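Local coordinates for hypothetical protein TTHA0636 (Thermus thermophilus HB8, PDB 1WWP) that is of unknown function but probably acts as the substrate-binding partner of a nucleotidyltransferase, as an all-helical protein with two copies in its assembly, at residues R29-F34 / S85-T90; L78-D83 / P104-L109; A43-K48 / R61-V66. All blocks are in the same frame, centred on the assembly; numbering follows the deposited sequence.

Interaction 1. Residues R29-F34 / S85-T90; sequences RFEYTF and SLTVHT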
loop_
_atom_site.group_PDB
_atom_site.type_symbol
_atom_site.label_atom_id
_atom_site.label_comp_id
_atom_site.label_asym_id
_atom_site.label_seq_id
_atom_site.Cartn_x
_atom_site.Cartn_y
_atom_site.Cartn_z
ATOM N N ARG A 29 5.858 0.012 -5.305
ATOM C CA ARG A 29 7.108 0.761 -5.172
ATOM C C ARG A 29 6.858 2.235 -4.969
ATOM O O ARG A 29 7.590 2.908 -4.250
ATOM C CB ARG A 29 7.990 0.532 -6.404
ATOM C CG ARG A 29 8.410 -0.923 -6.539
ATOM C CD ARG A 29 9.280 -1.216 -7.779
ATOM N NE ARG A 29 9.707 -2.611 -7.705
ATOM C CZ ARG A 29 10.500 -3.235 -8.572
ATOM N NH1 ARG A 29 10.994 -2.598 -9.631
ATOM N NH2 ARG A 29 10.789 -4.514 -8.374
ATOM N N PHE A 30 5.834 2.756 -5.625
ATOM C CA PHE A 30 5.498 4.156 -5.432
ATOM C C PHE A 30 5.174 4.359 -3.935
ATOM O O PHE A 30 5.582 5.347 -3.316
ATOM C CB PHE A 30 4.278 4.504 -6.293
ATOM C CG PHE A 30 3.565 5.753 -5.858
ATOM C CD1 PHE A 30 4.220 6.977 -5.842
ATOM C CD2 PHE A 30 2.234 5.696 -5.440
ATOM C CE1 PHE A 30 3.558 8.135 -5.409
ATOM C CE2 PHE A 30 1.559 6.860 -5.001
ATOM C CZ PHE A 30 2.224 8.072 -4.986
ATOM N N GLU A 31 4.449 3.406 -3.363
ATOM C CA GLU A 31 4.072 3.498 -1.957
ATOM C C GLU A 31 5.275 3.657 -1.050
ATOM O O GLU A 31 5.387 4.659 -0.338
ATOM C CB GLU A 31 3.275 2.262 -1.538
ATOM C CG GLU A 31 1.850 2.219 -2.087
ATOM C CD GLU A 31 1.047 1.054 -1.519
ATOM O OE1 GLU A 31 -0.198 1.092 -1.584
ATOM O OE2 GLU A 31 1.655 0.094 -1.001
ATOM N N TYR A 32 6.197 2.695 -1.076
ATOM C CA TYR A 32 7.342 2.816 -0.193
ATOM C C TYR A 32 8.316 3.919 -0.565
ATOM O O TYR A 32 9.074 4.383 0.283
ATOM C CB TYR A 32 8.052 1.463 0.000
ATOM C CG TYR A 32 8.732 0.816 -1.187
ATOM C CD1 TYR A 32 9.871 1.376 -1.756
ATOM C CD2 TYR A 32 8.303 -0.437 -1.651
ATOM C CE1 TYR A 32 10.587 0.691 -2.761
ATOM C CE2 TYR A 32 9.003 -1.126 -2.645
ATOM C CZ TYR A 32 10.146 -0.563 -3.192
ATOM O OH TYR A 32 10.855 -1.275 -4.138
ATOM N N THR A 33 8.288 4.362 -1.817
ATOM C CA THR A 33 9.158 5.451 -2.219
ATOM C C THR A 33 8.586 6.755 -1.670
ATOM O O THR A 33 9.314 7.652 -1.238
ATOM C CB THR A 33 9.242 5.572 -3.760
ATOM O OG1 THR A 33 9.882 4.407 -4.296
ATOM C CG2 THR A 33 10.015 6.839 -4.149
ATOM N N PHE A 34 7.266 6.858 -1.713
ATOM C CA PHE A 34 6.569 8.031 -1.201
ATOM C C PHE A 34 6.837 8.197 0.293
ATOM O O PHE A 34 7.186 9.282 0.758
ATOM C CB PHE A 34 5.069 7.859 -1.410
ATOM C CG PHE A 34 4.243 8.910 -0.744
ATOM C CD1 PHE A 34 3.698 8.690 0.523
ATOM C CD2 PHE A 34 3.980 10.116 -1.391
ATOM C CE1 PHE A 34 2.899 9.653 1.131
ATOM C CE2 PHE A 34 3.180 11.090 -0.789
ATOM C CZ PHE A 34 2.640 10.854 0.477
ATOM N N SER A 85 -3.407 7.708 -1.073
ATOM C CA SER A 85 -4.567 7.227 -0.334
ATOM C C SER A 85 -5.446 6.344 -1.210
ATOM O O SER A 85 -6.336 5.673 -0.719
ATOM C CB SER A 85 -5.383 8.405 0.227
ATOM O OG SER A 85 -5.921 9.200 -0.818
ATOM N N LEU A 86 -5.199 6.326 -2.517
ATOM C CA LEU A 86 -6.004 5.488 -3.399
ATOM C C LEU A 86 -5.359 4.156 -3.814
ATOM O O LEU A 86 -6.027 3.298 -4.384
ATOM C CB LEU A 86 -6.375 6.260 -4.660
ATOM C CG LEU A 86 -7.486 7.305 -4.563
ATOM C CD1 LEU A 86 -7.505 8.139 -5.824
ATOM C CD2 LEU A 86 -8.816 6.596 -4.355
ATOM N N THR A 87 -4.077 3.972 -3.520
ATOM C CA THR A 87 -3.381 2.751 -3.928
ATOM C C THR A 87 -4.009 1.458 -3.423
ATOM O O THR A 87 -3.903 0.408 -4.079
ATOM C CB THR A 87 -1.899 2.774 -3.498
ATOM O OG1 THR A 87 -1.820 2.973 -2.085
ATOM C CG2 THR A 87 -1.144 3.890 -4.215
ATOM N N VAL A 88 -4.676 1.531 -2.277
ATOM C CA VAL A 88 -5.314 0.363 -1.706
ATOM C C VAL A 88 -6.626 -0.016 -2.406
ATOM O O VAL A 88 -7.216 -1.051 -2.113
ATOM C CB VAL A 88 -5.556 0.540 -0.176
ATOM C CG1 VAL A 88 -6.600 1.635 0.092
ATOM C CG2 VAL A 88 -5.985 -0.784 0.420
ATOM N N HIS A 89 -7.073 0.812 -3.344
ATOM C CA HIS A 89 -8.298 0.515 -4.091
ATOM C C HIS A 89 -7.953 0.291 -5.566
ATOM O O HIS A 89 -8.818 0.383 -6.438
ATOM C CB HIS A 89 -9.307 1.672 -3.962
ATOM C CG HIS A 89 -9.719 1.956 -2.548
ATOM N ND1 HIS A 89 -9.192 2.995 -1.812
ATOM C CD2 HIS A 89 -10.578 1.308 -1.721
ATOM C CE1 HIS A 89 -9.706 2.978 -0.593
ATOM N NE2 HIS A 89 -10.549 1.964 -0.513
ATOM N N THR A 90 -6.689 -0.012 -5.844
ATOM C CA THR A 90 -6.268 -0.218 -7.222
ATOM C C THR A 90 -6.566 -1.608 -7.738
ATOM O O THR A 90 -5.866 -2.136 -8.610
ATOM C CB THR A 90 -4.771 0.088 -7.426
ATOM O OG1 THR A 90 -3.975 -0.792 -6.624
ATOM C CG2 THR A 90 -4.487 1.529 -7.057
#
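The Phe30 ring meets Thr87 at its edge, where methyl CG2 lies near the ring plane, 4.0 Å from Phe30 CD2. The other flat group is the Glu31 carboxylate. It receives Thr87 OG1 on the anti lone pair of OE1, the one turned away from OE2, in a hydrogen bond of 2.5 Å between Thr87 OG1 and Glu31 OE1. Glu31 and Thr87 approach from opposite directions. With CG beside the backbone N (chi1 -73°) and an extended chain beyond it, Glu31 carries its carboxylate across to the hydroxyl. Thr87 thus splits its two branches, the methyl going to the aromatic edge and the hydroxyl to the acid. Arg84 O is a second acceptor for the same hydroxyl, so its one proton is probably shared between Arg84 O and Glu31 OE1. Glu31 OE2 lies close to Glu31 OE1 of the second subunit, and the two neighbouring carboxylates would probably raise each other's affinity for a proton. Shortening Glu31 to an alanine would probably leave Thr87 OG1 with Arg84 O as its acceptor and open a gap beside the methyl. The contact joins helix 20-49 to the turn that follows helix 71-86. Helix 2-13 covers another side of helix 20-49 at Arg29 and Tyr32, Phe30 also packs on Leu103 of helix 93-116, and the second subunit borders the contact, with Arg29 salt-bridged to its Asp24.

Interaction 2. Residues L78-D83 / P104-L109; sequences LGMVDD and PDYARL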
loop_
_atom_site.group_PDB
_atom_site.type_symbol
_atom_site.label_atom_id
_atom_site.label_comp_id
_atom_site.label_asym_id
_atom_site.label_seq_id
_atom_site.Cartn_x
_atom_site.Cartn_y
_atom_site.Cartn_z
ATOM N N LEU A 78 1.132 17.317 -3.553
ATOM C CA LEU A 78 -0.128 17.142 -2.840
ATOM C C LEU A 78 -1.010 16.140 -3.579
ATOM O O LEU A 78 -1.822 15.436 -2.971
ATOM C CB LEU A 78 -0.854 18.488 -2.712
ATOM C CG LEU A 78 -0.184 19.527 -1.810
ATOM C CD1 LEU A 78 -0.796 20.899 -2.052
ATOM C CD2 LEU A 78 -0.325 19.108 -0.353
ATOM N N GLY A 79 -0.850 16.076 -4.896
ATOM C CA GLY A 79 -1.641 15.134 -5.660
ATOM C C GLY A 79 -1.089 13.757 -5.381
ATOM O O GLY A 79 -1.813 12.761 -5.380
HETATM N N MSE A 80 0.215 13.710 -5.131
HETATM C CA MSE A 80 0.897 12.464 -4.837
HETATM C C MSE A 80 0.351 11.897 -3.523
HETATM O O MSE A 80 0.150 10.696 -3.397
HETATM C CB MSE A 80 2.393 12.730 -4.727
HETATM C CG MSE A 80 3.271 11.517 -4.877
HETATM SE SE MSE A 80 5.106 12.048 -5.210
HETATM C CE MSE A 80 5.603 12.608 -3.414
ATOM N N VAL A 81 0.103 12.764 -2.544
ATOM C CA VAL A 81 -0.442 12.287 -1.275
ATOM C C VAL A 81 -1.838 11.708 -1.498
ATOM O O VAL A 81 -2.165 10.649 -0.971
ATOM C CB VAL A 81 -0.487 13.407 -0.209
ATOM C CG1 VAL A 81 -1.217 12.912 1.073
ATOM C CG2 VAL A 81 0.931 13.818 0.161
ATOM N N ASP A 82 -2.660 12.374 -2.300
ATOM C CA ASP A 82 -3.998 11.844 -2.545
ATOM C C ASP A 82 -3.960 10.502 -3.302
ATOM O O ASP A 82 -4.720 9.589 -2.988
ATOM C CB ASP A 82 -4.861 12.881 -3.280
ATOM C CG ASP A 82 -5.278 14.049 -2.369
ATOM O OD1 ASP A 82 -5.423 13.836 -1.137
ATOM O OD2 ASP A 82 -5.479 15.173 -2.883
ATOM N N ASP A 83 -3.072 10.366 -4.280
ATOM C CA ASP A 83 -2.956 9.099 -5.003
ATOM C C ASP A 83 -2.484 7.994 -4.058
ATOM O O ASP A 83 -2.823 6.817 -4.225
ATOM C CB ASP A 83 -1.969 9.225 -6.153
ATOM C CG ASP A 83 -2.598 9.826 -7.377
ATOM O OD1 ASP A 83 -1.875 10.017 -8.376
ATOM O OD2 ASP A 83 -3.822 10.102 -7.334
ATOM N N PRO A 104 5.264 8.601 -13.691
ATOM C CA PRO A 104 6.403 9.232 -14.361
ATOM C C PRO A 104 6.775 10.558 -13.709
ATOM O O PRO A 104 7.929 10.770 -13.320
ATOM C CB PRO A 104 5.896 9.420 -15.789
ATOM C CG PRO A 104 5.002 8.236 -15.975
ATOM C CD PRO A 104 4.241 8.198 -14.678
ATOM N N ASP A 105 5.793 11.451 -13.593
ATOM C CA ASP A 105 6.016 12.760 -12.989
ATOM C C ASP A 105 6.428 12.655 -11.525
ATOM O O ASP A 105 7.334 13.358 -11.086
ATOM C CB ASP A 105 4.758 13.622 -13.095
ATOM C CG ASP A 105 4.405 13.963 -14.532
ATOM O OD1 ASP A 105 4.218 13.026 -15.337
ATOM O OD2 ASP A 105 4.310 15.168 -14.859
ATOM N N TYR A 106 5.763 11.787 -10.767
ATOM C CA TYR A 106 6.104 11.636 -9.352
ATOM C C TYR A 106 7.559 11.221 -9.223
ATOM O O TYR A 106 8.301 11.780 -8.418
ATOM C CB TYR A 106 5.213 10.598 -8.672
ATOM C CG TYR A 106 3.757 10.960 -8.638
ATOM C CD1 TYR A 106 3.342 12.282 -8.805
ATOM C CD2 TYR A 106 2.782 9.986 -8.409
ATOM C CE1 TYR A 106 1.993 12.623 -8.745
ATOM C CE2 TYR A 106 1.424 10.322 -8.346
ATOM C CZ TYR A 106 1.044 11.638 -8.517
ATOM O OH TYR A 106 -0.280 11.979 -8.467
ATOM N N ALA A 107 7.968 10.253 -10.042
ATOM C CA ALA A 107 9.339 9.766 -10.018
ATOM C C ALA A 107 10.323 10.912 -10.270
ATOM O O ALA A 107 11.305 11.065 -9.545
ATOM C CB ALA A 107 9.520 8.670 -11.066
ATOM N N ARG A 108 10.061 11.721 -11.289
ATOM C CA ARG A 108 10.950 12.839 -11.605
ATOM C C ARG A 108 10.964 13.868 -10.477
ATOM O O ARG A 108 12.028 14.299 -10.036
ATOM C CB ARG A 108 10.516 13.520 -12.907
ATOM C CG ARG A 108 10.492 12.606 -14.131
ATOM C CD ARG A 108 9.879 13.309 -15.338
ATOM N NE ARG A 108 9.567 12.370 -16.414
ATOM C CZ ARG A 108 10.477 11.711 -17.125
ATOM N NH1 ARG A 108 11.769 11.886 -16.884
ATOM N NH2 ARG A 108 10.093 10.868 -18.075
ATOM N N LEU A 109 9.781 14.262 -10.013
ATOM C CA LEU A 109 9.675 15.246 -8.933
ATOM C C LEU A 109 10.507 14.824 -7.719
ATOM O O LEU A 109 11.307 15.603 -7.197
ATOM C CB LEU A 109 8.210 15.408 -8.513
ATOM C CG LEU A 109 7.719 16.660 -7.764
ATOM C CD1 LEU A 109 7.019 16.219 -6.503
ATOM C CD2 LEU A 109 8.862 17.616 -7.449
#
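Tyr106 reaches from helix 104-109 to helix 78-83 and is held there by one hydrogen bond and by contacts of Met80 with its ring. The hydrogen bond runs from Tyr106 OH to Asp83 OD1 and is 2.5 Å long. The hydroxyl comes to OD1 from above the carboxylate plane, about 57° out of it, while OD1 itself lies in the plane of the ring, at its edge. The two side chains cross at about a right angle. Asp83 OD2 forms a salt bridge with Arg102, which holds the other end of the carboxylate and would be expected to favour its ionised form. Gly79 O is a near neighbour of the phenol, 3.5 Å from Tyr106 OH.

The apolar contacts come from Met80, present as selenomethionine. Its CG sits almost squarely over one face of the Tyr106 ring in a CH-pi contact, 3.8 Å from the centroid. The selenium lies further along, oblique to the ring, in a Met-aromatic contact that also brings Met80 SE within 3.8 Å of Tyr106 CB. Met80 and Tyr106 slide past one another in opposite directions. The CG of Met80 stands opposite its backbone N (chi1 -161°), which runs the chain along the face from the phenol end back toward the CB of the tyrosine.

The segment axes come no nearer than 11.0 Å and cross at -125°, a wide spacing bridged by the ring. The pair joins helix 71-86 to helix 93-116 in the interior. Helix 20-49 covers Met80 through Phe30, Phe34 and Phe37, the Phe30 ring also meets the Tyr106 ring, and helix 56-66 lies against Leu78 and Val81.

Interaction 3. Residues A43-K48 / R61-V66; sequences AYLREK and RLAREV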
loop_
_atom_site.group_PDB
_atom_site.type_symbol
_atom_site.label_atom_id
_atom_site.label_comp_id
_atom_site.label_asym_id
_atom_site.label_seq_id
_atom_site.Cartn_x
_atom_site.Cartn_y
_atom_site.Cartn_z
ATOM N N ALA A 43 12.527 15.271 7.939
ATOM C CA ALA A 43 13.794 15.332 8.681
ATOM C C ALA A 43 14.627 16.516 8.238
ATOM O O ALA A 43 15.268 17.185 9.052
ATOM C CB ALA A 43 14.591 14.044 8.470
ATOM N N TYR A 44 14.625 16.778 6.936
ATOM C CA TYR A 44 15.391 17.890 6.406
ATOM C C TYR A 44 14.833 19.222 6.938
ATOM O O TYR A 44 15.579 20.104 7.355
ATOM C CB TYR A 44 15.319 17.898 4.886
ATOM C CG TYR A 44 16.065 19.049 4.251
ATOM C CD1 TYR A 44 17.429 18.963 3.995
ATOM C CD2 TYR A 44 15.406 20.230 3.916
ATOM C CE1 TYR A 44 18.118 20.015 3.418
ATOM C CE2 TYR A 44 16.088 21.293 3.339
ATOM C CZ TYR A 44 17.446 21.177 3.092
ATOM O OH TYR A 44 18.134 22.221 2.511
ATOM N N LEU A 45 13.518 19.377 6.868
ATOM C CA LEU A 45 12.886 20.609 7.331
ATOM C C LEU A 45 13.174 20.787 8.826
ATOM O O LEU A 45 13.419 21.893 9.294
ATOM C CB LEU A 45 11.379 20.544 7.069
ATOM C CG LEU A 45 10.986 20.761 5.601
ATOM C CD1 LEU A 45 9.572 20.287 5.376
ATOM C CD2 LEU A 45 11.159 22.244 5.225
ATOM N N ARG A 46 13.177 19.680 9.555
ATOM C CA ARG A 46 13.442 19.721 10.984
ATOM C C ARG A 46 14.866 20.168 11.290
ATOM O O ARG A 46 15.078 21.147 12.001
ATOM C CB ARG A 46 13.205 18.341 11.599
ATOM C CG ARG A 46 13.312 18.305 13.125
ATOM C CD ARG A 46 12.904 16.948 13.670
ATOM N NE ARG A 46 13.093 16.862 15.113
ATOM C CZ ARG A 46 12.817 15.783 15.842
ATOM N NH1 ARG A 46 12.332 14.691 15.262
ATOM N NH2 ARG A 46 13.037 15.790 17.152
ATOM N N GLU A 47 15.834 19.459 10.724
ATOM C CA GLU A 47 17.247 19.727 10.955
ATOM C C GLU A 47 17.843 20.972 10.313
ATOM O O GLU A 47 18.643 21.680 10.936
ATOM C CB GLU A 47 18.073 18.506 10.526
ATOM C CG GLU A 47 17.735 17.216 11.290
ATOM C CD GLU A 47 18.465 15.990 10.748
ATOM O OE1 GLU A 47 18.087 15.480 9.668
ATOM O OE2 GLU A 47 19.429 15.539 11.406
ATOM N N LYS A 48 17.469 21.245 9.072
ATOM C CA LYS A 48 18.023 22.399 8.365
ATOM C C LYS A 48 17.210 23.691 8.463
ATOM O O LYS A 48 17.766 24.773 8.302
ATOM C CB LYS A 48 18.197 22.067 6.884
ATOM C CG LYS A 48 18.769 20.695 6.585
ATOM C CD LYS A 48 20.261 20.598 6.843
ATOM C CE LYS A 48 20.805 19.292 6.276
ATOM N NZ LYS A 48 22.217 19.052 6.678
ATOM N N ARG A 61 3.629 21.463 2.484
ATOM C CA ARG A 61 3.315 22.896 2.609
ATOM C C ARG A 61 4.520 23.655 3.159
ATOM O O ARG A 61 4.827 24.758 2.730
ATOM C CB ARG A 61 2.112 23.122 3.533
ATOM C CG ARG A 61 0.893 22.321 3.141
ATOM C CD ARG A 61 -0.237 23.252 2.780
ATOM N NE ARG A 61 -1.462 22.546 2.445
ATOM C CZ ARG A 61 -2.127 21.751 3.275
ATOM N NH1 ARG A 61 -1.693 21.545 4.515
ATOM N NH2 ARG A 61 -3.229 21.159 2.844
ATOM N N LEU A 62 5.221 23.069 4.129
ATOM C CA LEU A 62 6.421 23.717 4.696
ATOM C C LEU A 62 7.541 23.678 3.647
ATOM O O LEU A 62 8.273 24.642 3.484
ATOM C CB LEU A 62 6.872 23.002 5.988
ATOM C CG LEU A 62 5.865 23.080 7.155
ATOM C CD1 LEU A 62 6.258 22.099 8.249
ATOM C CD2 LEU A 62 5.801 24.524 7.700
ATOM N N ALA A 63 7.675 22.565 2.929
ATOM C CA ALA A 63 8.701 22.490 1.897
ATOM C C ALA A 63 8.452 23.623 0.887
ATOM O O ALA A 63 9.387 24.254 0.405
ATOM C CB ALA A 63 8.646 21.127 1.200
ATOM N N ARG A 64 7.184 23.885 0.583
ATOM C CA ARG A 64 6.833 24.944 -0.359
ATOM C C ARG A 64 7.197 26.321 0.165
ATOM O O ARG A 64 7.828 27.110 -0.533
ATOM C CB ARG A 64 5.334 24.938 -0.661
ATOM C CG ARG A 64 4.902 26.124 -1.542
ATOM C CD ARG A 64 3.394 26.164 -1.748
ATOM N NE ARG A 64 2.694 26.451 -0.500
ATOM C CZ ARG A 64 1.636 25.774 -0.070
ATOM N NH1 ARG A 64 1.156 24.770 -0.795
ATOM N NH2 ARG A 64 1.071 26.086 1.090
ATOM N N GLU A 65 6.801 26.624 1.397
ATOM C CA GLU A 65 7.110 27.942 1.917
ATOM C C GLU A 65 8.608 28.212 2.034
ATOM O O GLU A 65 9.058 29.348 1.871
ATOM C CB GLU A 65 6.407 28.180 3.266
ATOM C CG GLU A 65 6.647 27.126 4.328
ATOM C CD GLU A 65 5.765 27.332 5.561
ATOM O OE1 GLU A 65 4.522 27.254 5.431
ATOM O OE2 GLU A 65 6.311 27.578 6.661
ATOM N N VAL A 66 9.387 27.174 2.313
ATOM C CA VAL A 66 10.818 27.352 2.463
ATOM C C VAL A 66 11.514 27.423 1.108
ATOM O O VAL A 66 12.679 27.799 0.998
ATOM C CB VAL A 66 11.386 26.236 3.378
ATOM C CG1 VAL A 66 12.337 25.320 2.639
ATOM C CG2 VAL A 66 12.076 26.888 4.552
#
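Leu45 points from helix 43-48 toward helix 61-66 and divides its two methyl groups among three residues there. Its CD1 settles over the backbone between Leu62 and Ala63, 3.8 Å from Ala63 N and 3.9 Å from Leu62 CB. The other branch lies against Leu62 O and Ala63 CA and also reaches the next turn of the helix, where Leu45 CD2 meets Val66 CG1 at 4.2 Å. Leu45 and Leu62 run at a slant to each other, and of the Leu62 side chain it is CB, not the branched end, that is touched. With CG beside the backbone N (chi1 -76°), Leu45 is carried outward so that its fork faces the partner helix. The small Ala63, whose CB lies 4.4 Å from Leu45 CD1, is consistent with the close approach of the leucine to the backbone. The segment axes are 10.6 Å apart and their directions diverge by 51°. Beyond the pair, Leu51 packs on Val66 and Leu69 on Ala63, so the loops following each helix extend the apolar patch. The side chains that meet are all apolar, and the leucine methyls also rest on the backbone; with no hydrogen bond between the segments, dispersion, burial and shape set the fit.

Interactions 1 and 2 lie side by side, their centres about 10 Å apart, and both draw on helix 71-86. They touch directly: Phe30 and Phe34 pack on Met80, Val81 and Tyr106, forming one continuous interior. The shared helix and this packing join helices 20-49, 71-86 and 93-116; along the chain their segments alternate. Interaction 3 is nested within the loop closed by interaction 1; they share helix 20-49, but their centres are about 23 Å apart, on opposite sides of the chain's centre. Interaction 3 closes before interaction 2 opens, about 18 Å away between centres and about 5 Å between nearest atoms, without touching. Helix 20-49 therefore links the dimer-facing region to the distal end.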